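Local atomic coordinates of cellulosome anchoring protein cohesin region (Clostridium thermocellum, PDB entry 4DH2), a protein that binds a type I dockerin through its cohesin domain, an interaction that attaches dockerin-bearing proteins to cellulosomal anchoring proteins. Residues E11-I16 and P148-L153; L17-E22 and L36-V41; N50-Y55 and F136-F141. All blocks are in the same frame, centred on the assembly; numbering follows the deposited sequence. Where two conformers were deposited one is given.

In the fold
All three contacts join strands of the cohesin jelly-roll. Contact 1 lies at the surface, its centre about 17 Å from the centre of the chain, where the first and last strands pair in parallel; contact 2, partly buried, continues along strand 15-27 to its antiparallel hairpin partner, strand 31-39. Contacts 1 and 2 thus share that strand, which L150 and V152 meet through the backbone of L17. Contact 3 is buried, joins strands 48-54 and 129-142, and connects with contact 1 through F141 and I149. Chemistry follows place: a leucine clasped by a loop in contact 1, charges outside and aromatic packing inside in contact 2, and in contact 3 an apolar core side (L51, F136) backing a polar, dockerin-facing one.

Contact 1: residues E11-I16 and P148-L153; sequences ETADYI and PILAVL
L150 and P148 receive the N-terminal arm E11-I16 where the first and last strands of the cohesin jelly-roll pair in parallel. Between E11-I16 and P148-L153 one backbone bond forms, L150 N to Y15 O at 2.8 Å, and the pairing runs on through L17 and V19. The amide meets Y15 O 34° out of the carbonyl plane; toward the same strand, L150 O takes a CA-H...O contact from I16 CA.

The side chain of L150 fills the bend of the arm before this strand. Its CB lies near Y15 O and I16 CD1. With CG anti to the carbonyl carbon (chi1 -55°), the branch point comes 3.7 Å from A13 CB, and the two methyls then part: CD1 sits 3.6 Å from E11 O and near A13 N, whereas CD2 packs against E11 CB and A13 CB. In one of the two conformers of E11 the extended side chain passes L150 CD2 and brings OE2 3.5 Å from P148 CB, crossing the proline at about a right angle. Farther along, I16 reaches past L150 to set CD1 3.5 Å from V152 CG2.

The Y15 ring turns its CD2 edge toward P148 O, while D14 CB lies over the centre of one face; K147 binds both the Y15 hydroxyl and the D14 carboxylate. One water completes the link, accepting from D14 N at 2.9 Å and donating to P148 O at 2.8 Å.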
ATOM      1  N   GLU A  11      10.087  13.692  -4.775  1.00 24.36           N
ATOM      2  CA  GLU A  11      11.139  12.897  -5.365  0.55 20.83           C
ATOM      3  C   GLU A  11      11.212  13.170  -6.873  1.00 19.08           C
ATOM      4  O   GLU A  11      10.286  13.734  -7.440  1.00 20.11           O
ATOM      5  CB  GLU A  11      10.838  11.429  -5.100  0.55 23.12           C
ATOM      6  CG  GLU A  11      11.956  10.492  -5.432  0.55 26.05           C
ATOM      7  CD  GLU A  11      11.574   9.050  -5.178  0.55 26.63           C
ATOM      8  OE1 GLU A  11      10.595   8.816  -4.415  0.55 31.50           O
ATOM      9  OE2 GLU A  11      12.236   8.169  -5.768  0.55 27.82           O
ATOM     10  N   THR A  12      12.298  12.714  -7.502  1.00 18.61           N
ATOM     11  CA  THR A  12      12.484  12.885  -8.943  1.00 18.73           C
ATOM     12  C   THR A  12      12.792  11.504  -9.533  1.00 22.78           C
ATOM     13  O   THR A  12      13.552  10.756  -8.935  1.00 27.99           O
ATOM     14  CB  THR A  12      13.616  13.891  -9.178  1.00 23.74           C
ATOM     15  OG1 THR A  12      13.273  15.150  -8.562  1.00 24.08           O
ATOM     16  CG2 THR A  12      13.895  14.115 -10.660  1.00 20.13           C
ATOM     17  N   ALA A  13      12.194  11.151 -10.673  1.00 17.36           N
ATOM     18  CA  ALA A  13      12.400   9.819 -11.258  1.00 19.50           C
ATOM     19  C   ALA A  13      12.123   9.831 -12.746  1.00 18.78           C
ATOM     20  O   ALA A  13      11.805  10.890 -13.308  1.00 19.10           O
ATOM     21  CB  ALA A  13      11.487   8.816 -10.564  1.00 18.60           C
ATOM     22  N   ASP A  14      12.232   8.666 -13.403  1.00 14.27           N
ATOM     23  CA  ASP A  14      12.073   8.630 -14.835  1.00 12.78           C
ATOM     24  C   ASP A  14      10.663   8.322 -15.275  1.00 16.44           C
ATOM     25  O   ASP A  14      10.339   8.441 -16.450  1.00 20.70           O
ATOM     26  CB  ASP A  14      13.002   7.567 -15.431  1.00 14.46           C
ATOM     27  CG  ASP A  14      14.449   7.910 -15.264  1.00 21.96           C
ATOM     28  OD1 ASP A  14      14.757   9.066 -14.928  1.00 20.63           O
ATOM     29  OD2 ASP A  14      15.312   7.032 -15.460  1.00 19.71           O
ATOM     30  N   TYR A  15       9.842   7.865 -14.332  1.00 15.69           N
ATOM     31  CA  TYR A  15       8.488   7.406 -14.642  1.00 13.92           C
ATOM     32  C   TYR A  15       7.497   7.962 -13.629  1.00 13.45           C
ATOM     33  O   TYR A  15       7.841   8.272 -12.484  1.00 15.64           O
ATOM     34  CB  TYR A  15       8.384   5.879 -14.584  1.00 14.60           C
ATOM     35  CG  TYR A  15       9.500   5.215 -15.359  1.00 18.02           C
ATOM     36  CD1 TYR A  15       9.557   5.302 -16.734  1.00 23.28           C
ATOM     37  CD2 TYR A  15      10.499   4.554 -14.700  1.00 18.14           C
ATOM     38  CE1 TYR A  15      10.627   4.708 -17.437  1.00 24.10           C
ATOM     39  CE2 TYR A  15      11.538   3.957 -15.378  1.00 20.09           C
ATOM     40  CZ  TYR A  15      11.603   4.038 -16.728  1.00 24.69           C
ATOM     41  OH  TYR A  15      12.669   3.409 -17.356  1.00 29.78           O
ATOM     42  N   ILE A  16       6.252   8.027 -14.053  1.00 16.25           N
ATOM     43  CA  ILE A  16       5.223   8.600 -13.232  1.00 16.62           C
ATOM     44  C   ILE A  16       3.850   7.986 -13.541  1.00 16.17           C
ATOM     45  O   ILE A  16       3.607   7.480 -14.642  1.00 19.91           O
ATOM     46  CB  ILE A  16       5.221  10.150 -13.474  1.00 22.92           C
ATOM     47  CG1 ILE A  16       4.390  10.883 -12.444  1.00 25.89           C
ATOM     48  CG2 ILE A  16       4.739  10.457 -14.896  1.00 29.33           C
ATOM     49  CD1 ILE A  16       4.982  12.279 -12.096  1.00 28.46           C
ATOM     50  N   PRO A 148      12.384   3.805  -9.392  1.00 15.29           N
ATOM     51  CA  PRO A 148      11.170   4.394  -8.836  1.00 15.42           C
ATOM     52  C   PRO A 148      10.225   4.853  -9.921  1.00 15.56           C
ATOM     53  O   PRO A 148      10.638   5.278 -11.008  1.00 18.09           O
ATOM     54  CB  PRO A 148      11.692   5.594  -8.014  1.00 19.84           C
ATOM     55  CG  PRO A 148      13.054   5.859  -8.515  1.00 29.00           C
ATOM     56  CD  PRO A 148      13.598   4.539  -9.005  1.00 21.94           C
ATOM     57  N   ILE A 149       8.938   4.772  -9.601  1.00 16.39           N
ATOM     58  CA  ILE A 149       7.890   5.355 -10.406  1.00 15.18           C
ATOM     59  C   ILE A 149       7.190   6.344  -9.468  1.00 17.90           C
ATOM     60  O   ILE A 149       6.744   5.955  -8.400  1.00 17.54           O
ATOM     61  CB  ILE A 149       6.868   4.280 -10.843  1.00 15.72           C
ATOM     62  CG1 ILE A 149       7.539   3.193 -11.743  1.00 17.46           C
ATOM     63  CG2 ILE A 149       5.726   4.932 -11.553  1.00 13.97           C
ATOM     64  CD1 ILE A 149       6.623   1.996 -12.014  1.00 18.71           C
ATOM     65  N   LEU A 150       7.169   7.627  -9.804  1.00 15.95           N
ATOM     66  CA  LEU A 150       6.479   8.581  -8.951  1.00 15.71           C
ATOM     67  C   LEU A 150       4.969   8.445  -9.052  1.00 14.99           C
ATOM     68  O   LEU A 150       4.431   8.175 -10.114  1.00 19.44           O
ATOM     69  CB  LEU A 150       6.852  10.004  -9.356  1.00 17.29           C
ATOM     70  CG  LEU A 150       8.344  10.258  -9.365  1.00 19.88           C
ATOM     71  CD1 LEU A 150       8.615  11.679  -9.861  1.00 22.74           C
ATOM     72  CD2 LEU A 150       8.913  10.060  -7.997  1.00 23.87           C
ATOM     73  N   ALA A 151       4.290   8.734  -7.946  1.00 17.62           N
ATOM     74  CA  ALA A 151       2.847   8.653  -7.921  1.00 16.45           C
ATOM     75  C   ALA A 151       2.304  10.042  -7.594  1.00 16.82           C
ATOM     76  O   ALA A 151       2.572  10.571  -6.527  1.00 20.06           O
ATOM     77  CB  ALA A 151       2.393   7.671  -6.856  1.00 23.14           C
ATOM     78  N   VAL A 152       1.581  10.635  -8.528  1.00 19.21           N
ATOM     79  CA  VAL A 152       0.944  11.903  -8.246  1.00 17.92           C
ATOM     80  C   VAL A 152      -0.387  11.602  -7.555  1.00 17.22           C
ATOM     81  O   VAL A 152      -1.320  11.116  -8.188  1.00 16.56           O
ATOM     82  CB  VAL A 152       0.657  12.675  -9.532  1.00 19.82           C
ATOM     83  CG1 VAL A 152       0.004  14.045  -9.175  1.00 20.81           C
ATOM     84  CG2 VAL A 152       1.923  12.826 -10.388  1.00 21.41           C
ATOM     85  N   LEU A 153      -0.458  11.898  -6.278  1.00 18.33           N
ATOM     86  CA  LEU A 153      -1.630  11.547  -5.488  1.00 22.51           C
ATOM     87  C   LEU A 153      -2.700  12.647  -5.499  1.00 20.17           C
ATOM     88  O   LEU A 153      -2.431  13.836  -5.299  1.00 21.37           O
ATOM     89  CB  LEU A 153      -1.193  11.319  -4.067  1.00 18.09           C
ATOM     90  CG  LEU A 153      -0.072  10.287  -3.871  1.00 21.61           C
ATOM     91  CD1 LEU A 153       0.313  10.190  -2.430  1.00 23.46           C
ATOM     92  CD2 LEU A 153      -0.489   8.918  -4.398  1.00 24.40           C
TER
HETATM   93  O   HOH W   1      12.937   6.094 -12.299  1.00 16.65           O

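Contact 2: residues L17-E22 and L36-V41; sequences LDVLVE and LKFENV
Strands 17-21 and 36-39 form an antiparallel hairpin, with D18 facing E39 and L20 facing K37 as hydrogen-bonded pairs. Four near-linear backbone bonds join these two pairs; between them V19 CA and F38 CA make CA-H...O contacts with K37 O and D18 O.

Polar side chains gather on the face of D18, L20, K37 and E39. N40 ND2 donates to D18 OD2 at 2.9 Å, reaching the oxygen on its anti side from 30° out of the carboxylate plane. K37 bends at chi3 (70°), and its NZ forms a salt bridge of 2.7 Å with E39 OE2 in one of the two conformers of E39. In that conformer a water donates to both E22 OE2 and E39 OE2, oxygens 4.4 Å apart in two carboxylates of like charge. On this face, too, L20 CD1 lies across the stem and carboxylate of E39, the two side chains crossing at about a right angle.

Apolar contacts belong to the opposite face, where V19 CG2 lies 3.9 Å from F38 CD1 and V21 meets L36 CD2.

That inner face enters the core: F38 stacks on F110 of strand 108-117 and meets F49 edge-to-face, while V19 touches F136 and F141 of strand 129-142, and its backbone bonds to strand 149-161.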
ATOM      1  N   LEU A  17       2.973   7.993 -12.536  1.00 19.73           N
ATOM      2  CA  LEU A  17       1.550   7.706 -12.715  1.00 19.44           C
ATOM      3  C   LEU A  17       0.748   8.592 -11.772  1.00 18.59           C
ATOM      4  O   LEU A  17       1.297   9.348 -10.951  1.00 19.76           O
ATOM      5  CB  LEU A  17       1.220   6.227 -12.472  1.00 18.98           C
ATOM      6  CG  LEU A  17       1.634   5.687 -11.099  1.00 23.06           C
ATOM      7  CD1 LEU A  17       0.634   5.992 -10.064  1.00 31.27           C
ATOM      8  CD2 LEU A  17       1.862   4.174 -11.215  1.00 30.58           C
ATOM      9  N   ASP A  18      -0.563   8.506 -11.920  1.00 18.10           N
ATOM     10  CA  ASP A  18      -1.480   9.244 -11.077  1.00 15.74           C
ATOM     11  C   ASP A  18      -2.306   8.254 -10.264  1.00 17.03           C
ATOM     12  O   ASP A  18      -2.736   7.226 -10.800  1.00 18.77           O
ATOM     13  CB  ASP A  18      -2.437  10.084 -11.926  1.00 24.45           C
ATOM     14  CG  ASP A  18      -1.725  11.210 -12.649  1.00 23.98           C
ATOM     15  OD1 ASP A  18      -1.546  12.266 -12.056  1.00 27.13           O
ATOM     16  OD2 ASP A  18      -1.358  11.020 -13.801  1.00 29.21           O
ATOM     17  N   VAL A  19      -2.510   8.589  -8.993  1.00 17.89           N
ATOM     18  CA  VAL A  19      -3.341   7.797  -8.105  1.00 18.93           C
ATOM     19  C   VAL A  19      -4.520   8.680  -7.674  1.00 19.83           C
ATOM     20  O   VAL A  19      -4.305   9.770  -7.141  1.00 23.69           O
ATOM     21  CB  VAL A  19      -2.553   7.344  -6.872  1.00 17.49           C
ATOM     22  CG1 VAL A  19      -3.408   6.518  -5.968  1.00 22.07           C
ATOM     23  CG2 VAL A  19      -1.319   6.570  -7.294  1.00 19.74           C
ATOM     24  N   LEU A  20      -5.750   8.197  -7.886  1.00 19.98           N
ATOM     25  CA  LEU A  20      -6.955   8.995  -7.603  1.00 20.86           C
ATOM     26  C   LEU A  20      -7.924   8.276  -6.688  1.00 24.07           C
ATOM     27  O   LEU A  20      -8.130   7.072  -6.819  1.00 24.39           O
ATOM     28  CB  LEU A  20      -7.682   9.300  -8.910  1.00 26.25           C
ATOM     29  CG  LEU A  20      -6.888   9.954 -10.040  1.00 34.12           C
ATOM     30  CD1 LEU A  20      -6.256   8.909 -10.926  1.00 28.09           C
ATOM     31  CD2 LEU A  20      -7.787  10.857 -10.869  1.00 44.77           C
ATOM     32  N   VAL A  21      -8.489   9.013  -5.737  1.00 25.36           N
ATOM     33  CA  VAL A  21      -9.638   8.510  -5.001  1.00 27.79           C
ATOM     34  C   VAL A  21     -10.860   9.001  -5.763  1.00 29.63           C
ATOM     35  O   VAL A  21     -11.040  10.201  -5.923  1.00 29.34           O
ATOM     36  CB  VAL A  21      -9.665   9.051  -3.581  1.00 35.88           C
ATOM     37  CG1 VAL A  21     -10.945   8.575  -2.855  1.00 37.68           C
ATOM     38  CG2 VAL A  21      -8.433   8.627  -2.822  1.00 30.40           C
ATOM     39  N   GLU A  22     -11.684   8.087  -6.257  1.00 26.00           N
ATOM     40  CA  GLU A  22     -12.849   8.478  -7.031  1.00 28.13           C
ATOM     41  C   GLU A  22     -14.003   8.867  -6.097  1.00 31.24           C
ATOM     42  O   GLU A  22     -14.501   8.048  -5.346  1.00 31.30           O
ATOM     43  CB  GLU A  22     -13.271   7.359  -7.966  1.00 33.93           C
ATOM     44  CG  GLU A  22     -12.203   7.012  -9.012  1.00 49.11           C
ATOM     45  CD  GLU A  22     -11.792   8.208  -9.877  1.00 55.34           C
ATOM     46  OE1 GLU A  22     -12.615   9.134 -10.079  1.00 51.61           O
ATOM     47  OE2 GLU A  22     -10.635   8.228 -10.351  1.00 54.78           O
ATOM     48  N   LEU A  36     -10.595   3.206  -6.155  1.00 25.40           N
ATOM     49  CA  LEU A  36      -9.298   3.874  -6.166  1.00 22.10           C
ATOM     50  C   LEU A  36      -8.626   3.462  -7.478  1.00 19.10           C
ATOM     51  O   LEU A  36      -8.619   2.283  -7.825  1.00 22.35           O
ATOM     52  CB  LEU A  36      -8.466   3.412  -4.960  1.00 21.96           C
ATOM     53  CG  LEU A  36      -9.198   3.458  -3.626  1.00 20.75           C
ATOM     54  CD1 LEU A  36      -8.332   2.867  -2.531  1.00 27.88           C
ATOM     55  CD2 LEU A  36      -9.596   4.869  -3.252  1.00 25.88           C
ATOM     56  N   LYS A  37      -8.085   4.436  -8.206  1.00 19.86           N
ATOM     57  CA  LYS A  37      -7.647   4.226  -9.573  1.00 22.15           C
ATOM     58  C   LYS A  37      -6.209   4.639  -9.763  1.00 19.33           C
ATOM     59  O   LYS A  37      -5.716   5.495  -9.051  1.00 19.41           O
ATOM     60  CB  LYS A  37      -8.477   5.068 -10.550  1.00 24.09           C
ATOM     61  CG  LYS A  37      -9.844   4.502 -10.882  1.00 37.86           C
ATOM     62  CD  LYS A  37     -10.503   5.323 -11.987  1.00 50.99           C
ATOM     63  CE  LYS A  37      -9.799   5.121 -13.323  1.00 64.67           C
ATOM     64  NZ  LYS A  37      -9.875   6.312 -14.229  1.00 69.89           N
ATOM     65  N   PHE A  38      -5.563   3.987 -10.720  1.00 20.54           N
ATOM     66  CA  PHE A  38      -4.308   4.424 -11.280  1.00 20.06           C
ATOM     67  C   PHE A  38      -4.601   4.890 -12.690  1.00 18.51           C
ATOM     68  O   PHE A  38      -5.329   4.215 -13.441  1.00 22.48           O
ATOM     69  CB  PHE A  38      -3.308   3.269 -11.433  1.00 19.65           C
ATOM     70  CG  PHE A  38      -2.786   2.699 -10.152  1.00 15.42           C
ATOM     71  CD1 PHE A  38      -2.888   3.392  -8.941  1.00 17.14           C
ATOM     72  CD2 PHE A  38      -2.127   1.469 -10.174  1.00 19.87           C
ATOM     73  CE1 PHE A  38      -2.397   2.841  -7.784  1.00 17.55           C
ATOM     74  CE2 PHE A  38      -1.615   0.922  -9.008  1.00 20.08           C
ATOM     75  CZ  PHE A  38      -1.756   1.614  -7.816  1.00 15.21           C
ATOM     76  N   GLU A  39      -4.031   6.031 -13.059  1.00 21.69           N
ATOM     77  CA  GLU A  39      -4.094   6.524 -14.426  0.57 25.45           C
ATOM     78  C   GLU A  39      -2.689   6.838 -14.912  1.00 26.76           C
ATOM     79  O   GLU A  39      -1.812   7.168 -14.108  1.00 21.90           O
ATOM     80  CB  GLU A  39      -4.972   7.781 -14.507  0.57 25.95           C
ATOM     81  CG  GLU A  39      -6.463   7.534 -14.274  0.57 29.61           C
ATOM     82  CD  GLU A  39      -7.300   8.812 -14.327  0.57 30.31           C
ATOM     83  OE1 GLU A  39      -6.729   9.918 -14.463  0.57 29.58           O
ATOM     84  OE2 GLU A  39      -8.537   8.706 -14.219  0.57 30.85           O
ATOM     85  N   ASN A  40      -2.485   6.735 -16.219  1.00 24.33           N
ATOM     86  CA  ASN A  40      -1.174   6.963 -16.820  1.00 25.97           C
ATOM     87  C   ASN A  40      -0.117   6.007 -16.265  1.00 23.87           C
ATOM     88  O   ASN A  40       1.018   6.397 -16.001  1.00 24.70           O
ATOM     89  CB  ASN A  40      -0.771   8.411 -16.606  1.00 24.88           C
ATOM     90  CG  ASN A  40      -1.780   9.360 -17.212  1.00 26.50           C
ATOM     91  OD1 ASN A  40      -2.131   9.208 -18.383  1.00 31.01           O
ATOM     92  ND2 ASN A  40      -2.304  10.274 -16.413  1.00 29.97           N
ATOM     93  N   VAL A  41      -0.509   4.757 -16.081  1.00 23.07           N
ATOM     94  CA  VAL A  41       0.428   3.727 -15.661  1.00 19.25           C
ATOM     95  C   VAL A  41       1.507   3.543 -16.735  1.00 21.34           C
ATOM     96  O   VAL A  41       1.182   3.383 -17.909  1.00 24.86           O
ATOM     97  CB  VAL A  41      -0.302   2.396 -15.408  1.00 20.60           C
ATOM     98  CG1 VAL A  41       0.698   1.279 -15.085  1.00 19.82           C
ATOM     99  CG2 VAL A  41      -1.343   2.566 -14.284  1.00 21.71           C
TER
HETATM  100  O   HOH W   2     -10.585   9.700 -12.844  1.00 47.55           O

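Contact 3: residues N50-Y55 and F136-F141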
ATOM      1  N   ASN A  50       3.369   0.238  -2.525  1.00 14.60           N
ATOM      2  CA  ASN A  50       2.958   0.238  -1.133  1.00 16.12           C
ATOM      3  C   ASN A  50       2.406   1.641  -0.939  1.00 15.68           C
ATOM      4  O   ASN A  50       3.112   2.638  -1.203  1.00 16.18           O
ATOM      5  CB  ASN A  50       4.210  -0.076  -0.322  1.00 15.04           C
ATOM      6  CG  ASN A  50       4.016  -0.162   1.190  1.00 17.47           C
ATOM      7  OD1 ASN A  50       4.976   0.109   1.902  1.00 19.55           O
ATOM      8  ND2 ASN A  50       2.842  -0.564   1.687  1.00 17.21           N
ATOM      9  N   LEU A  51       1.137   1.711  -0.526  1.00 17.83           N
ATOM     10  CA  LEU A  51       0.386   2.971  -0.501  1.00 20.84           C
ATOM     11  C   LEU A  51      -0.494   2.963   0.755  1.00 17.93           C
ATOM     12  O   LEU A  51      -1.057   1.907   1.080  1.00 19.17           O
ATOM     13  CB  LEU A  51      -0.487   3.018  -1.771  1.00 25.16           C
ATOM     14  CG  LEU A  51      -1.470   4.150  -2.008  1.00 33.23           C
ATOM     15  CD1 LEU A  51      -0.742   5.438  -1.941  1.00 42.11           C
ATOM     16  CD2 LEU A  51      -2.042   3.955  -3.382  1.00 42.52           C
ATOM     17  N   SER A  52      -0.600   4.102   1.448  1.00 20.12           N
ATOM     18  CA  SER A  52      -1.513   4.266   2.605  1.00 21.32           C
ATOM     19  C   SER A  52      -2.560   5.327   2.307  1.00 14.76           C
ATOM     20  O   SER A  52      -2.244   6.388   1.691  1.00 17.30           O
ATOM     21  CB  SER A  52      -0.742   4.774   3.847  1.00 23.39           C
ATOM     22  OG  SER A  52       0.132   3.781   4.335  1.00 41.91           O
ATOM     23  N   LEU A  53      -3.765   5.074   2.805  1.00 20.65           N
ATOM     24  CA  LEU A  53      -4.851   6.055   2.811  1.00 19.25           C
ATOM     25  C   LEU A  53      -5.338   6.245   4.224  1.00 22.67           C
ATOM     26  O   LEU A  53      -5.277   5.317   5.042  1.00 20.61           O
ATOM     27  CB  LEU A  53      -6.037   5.511   2.005  1.00 19.33           C
ATOM     28  CG  LEU A  53      -5.892   5.257   0.522  1.00 41.36           C
ATOM     29  CD1 LEU A  53      -7.237   4.766  -0.004  1.00 44.41           C
ATOM     30  CD2 LEU A  53      -5.463   6.498  -0.197  1.00 45.84           C
ATOM     31  N   TYR A  54      -5.875   7.430   4.515  1.00 21.86           N
ATOM     32  CA  TYR A  54      -6.486   7.667   5.803  1.00 20.12           C
ATOM     33  C   TYR A  54      -7.925   8.081   5.586  1.00 17.43           C
ATOM     34  O   TYR A  54      -8.242   8.708   4.573  1.00 20.30           O
ATOM     35  CB  TYR A  54      -5.804   8.802   6.509  1.00 22.90           C
ATOM     36  CG  TYR A  54      -4.395   8.487   6.881  1.00 23.65           C
ATOM     37  CD1 TYR A  54      -4.114   7.812   8.051  1.00 27.18           C
ATOM     38  CD2 TYR A  54      -3.354   8.829   6.033  1.00 27.64           C
ATOM     39  CE1 TYR A  54      -2.816   7.521   8.406  1.00 34.88           C
ATOM     40  CE2 TYR A  54      -2.051   8.552   6.385  1.00 32.81           C
ATOM     41  CZ  TYR A  54      -1.799   7.891   7.570  1.00 27.93           C
ATOM     42  OH  TYR A  54      -0.499   7.600   7.930  1.00 40.36           O
ATOM     43  N   TYR A  55      -8.756   7.716   6.547  1.00 21.44           N
ATOM     44  CA  TYR A  55     -10.165   8.114   6.589  1.00 24.52           C
ATOM     45  C   TYR A  55     -10.526   8.616   7.975  1.00 24.06           C
ATOM     46  O   TYR A  55      -9.805   8.378   8.949  1.00 24.05           O
ATOM     47  CB  TYR A  55     -11.051   6.923   6.207  1.00 20.76           C
ATOM     48  CG  TYR A  55     -10.904   5.701   7.106  1.00 25.88           C
ATOM     49  CD1 TYR A  55     -11.769   5.494   8.155  1.00 27.60           C
ATOM     50  CD2 TYR A  55      -9.888   4.752   6.901  1.00 24.74           C
ATOM     51  CE1 TYR A  55     -11.651   4.405   8.982  1.00 24.42           C
ATOM     52  CE2 TYR A  55      -9.758   3.640   7.746  1.00 24.59           C
ATOM     53  CZ  TYR A  55     -10.639   3.483   8.792  1.00 30.39           C
ATOM     54  OH  TYR A  55     -10.564   2.398   9.651  1.00 28.39           O
ATOM     55  N   PHE A 136      -3.889  10.668   1.816  1.00 24.76           N
ATOM     56  CA  PHE A 136      -2.826   9.691   1.594  1.00 27.43           C
ATOM     57  C   PHE A 136      -1.726   9.827   2.576  1.00 32.99           C
ATOM     58  O   PHE A 136      -1.459  10.917   3.067  1.00 30.18           O
ATOM     59  CB  PHE A 136      -2.190   9.922   0.253  1.00 27.38           C
ATOM     60  CG  PHE A 136      -3.046   9.569  -0.863  1.00 25.63           C
ATOM     61  CD1 PHE A 136      -3.179   8.264  -1.258  1.00 25.08           C
ATOM     62  CD2 PHE A 136      -3.742  10.544  -1.547  1.00 31.19           C
ATOM     63  CE1 PHE A 136      -3.990   7.929  -2.292  1.00 31.09           C
ATOM     64  CE2 PHE A 136      -4.558  10.196  -2.581  1.00 25.46           C
ATOM     65  CZ  PHE A 136      -4.676   8.912  -2.963  1.00 28.58           C
ATOM     66  N   GLY A 137      -1.045   8.716   2.817  1.00 28.72           N
ATOM     67  CA  GLY A 137       0.241   8.753   3.472  1.00 39.50           C
ATOM     68  C   GLY A 137       1.373   8.462   2.496  1.00 27.50           C
ATOM     69  O   GLY A 137       1.405   8.894   1.327  1.00 30.60           O
ATOM     70  N   GLU A 138       2.297   7.685   2.996  1.00 30.34           N
ATOM     71  CA  GLU A 138       3.403   7.189   2.179  1.00 37.55           C
ATOM     72  C   GLU A 138       2.922   6.405   0.938  1.00 23.53           C
ATOM     73  O   GLU A 138       1.885   5.753   0.909  1.00 23.12           O
ATOM     74  CB  GLU A 138       4.352   6.329   3.025  1.00 57.13           C
ATOM     75  CG  GLU A 138       3.709   5.089   3.633  1.00 71.52           C
ATOM     76  CD  GLU A 138       3.431   4.015   2.602  1.00 73.15           C
ATOM     77  OE1 GLU A 138       2.386   3.340   2.732  1.00 63.81           O
ATOM     78  OE2 GLU A 138       4.259   3.847   1.669  1.00 72.22           O
ATOM     79  N   SER A 139       3.705   6.530  -0.111  1.00 19.43           N
ATOM     80  CA  SER A 139       3.394   5.967  -1.379  1.00 17.68           C
ATOM     81  C   SER A 139       4.736   5.679  -2.024  1.00 18.12           C
ATOM     82  O   SER A 139       5.552   6.582  -2.211  1.00 20.43           O
ATOM     83  CB  SER A 139       2.631   6.991  -2.211  1.00 23.24           C
ATOM     84  OG  SER A 139       2.567   6.626  -3.560  1.00 43.53           O
ATOM     85  N   ASN A 140       4.935   4.422  -2.387  1.00 15.69           N
ATOM     86  CA  ASN A 140       6.176   3.974  -2.998  1.00 15.40           C
ATOM     87  C   ASN A 140       5.836   2.991  -4.121  1.00 17.72           C
ATOM     88  O   ASN A 140       5.094   2.032  -3.883  1.00 15.05           O
ATOM     89  CB  ASN A 140       7.032   3.226  -1.987  1.00 21.51           C
ATOM     90  CG  ASN A 140       7.712   4.133  -1.007  1.00 37.37           C
ATOM     91  OD1 ASN A 140       8.395   5.094  -1.393  1.00 52.49           O
ATOM     92  ND2 ASN A 140       7.560   3.828   0.278  1.00 38.94           N
ATOM     93  N   PHE A 141       6.350   3.243  -5.327  1.00 13.68           N
ATOM     94  CA  PHE A 141       6.120   2.359  -6.475  1.00 15.18           C
ATOM     95  C   PHE A 141       7.457   2.102  -7.150  1.00 20.16           C
ATOM     96  O   PHE A 141       8.310   2.983  -7.190  1.00 15.63           O
ATOM     97  CB  PHE A 141       5.245   3.028  -7.537  1.00 12.22           C
ATOM     98  CG  PHE A 141       3.807   3.231  -7.154  1.00 13.90           C
ATOM     99  CD1 PHE A 141       2.794   2.607  -7.853  1.00 18.98           C
ATOM    100  CD2 PHE A 141       3.467   4.093  -6.135  1.00 16.97           C
ATOM    101  CE1 PHE A 141       1.492   2.793  -7.519  1.00 18.22           C
ATOM    102  CE2 PHE A 141       2.143   4.305  -5.819  1.00 17.42           C
ATOM    103  CZ  PHE A 141       1.164   3.653  -6.492  1.00 14.74           C
TER
HETATM  104  O   HOH W   3       7.417   0.975   0.945  1.00 22.09           O
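S52 stands opposite both G137 and E138, which makes a beta bulge in the antiparallel pairing of strands 48-54 and 129-142 in the cohesin jelly-roll. S52 N donates to E138 O, and S52 O accepts from G137 N at 2.9 Å, with that donor 53° above the carbonyl plane. Beyond the bulge the pairing is regular, with bonds from N50 N to N140 O and from N140 N to N50 O, both 2.8 Å.

The tightly packed side is the apolar face. L51 CD1 touches both S139 CB, at 3.7 Å, and F136 CD1, at 3.8 Å, and V19, V21 and L153 from neighbouring strands pack around this group. At the bulge the Y54 ring has F136 C at its edge, in plane, and its CE2 lies 3.7 Å from G137 CA, where the glycine carries no side chain.

The other face is polar and turned to the dockerin chain. E138 folds back over the strand, its chi1 of 61° setting CG between the backbone N and the carbonyl carbon. S52 OG lies within hydrogen-bonding distance of E138 OE1 (2.8 Å) and of E88 OE2, and has one proton for the two. N50 ND2 binds F91 O and also L64 O of the dockerin, whose I18 packs on N50 and N140. The side chains of these two asparagines do not meet directly; a water bridges them, donating to N50 OD1 and accepting from N140 ND2 at 2.9 Å.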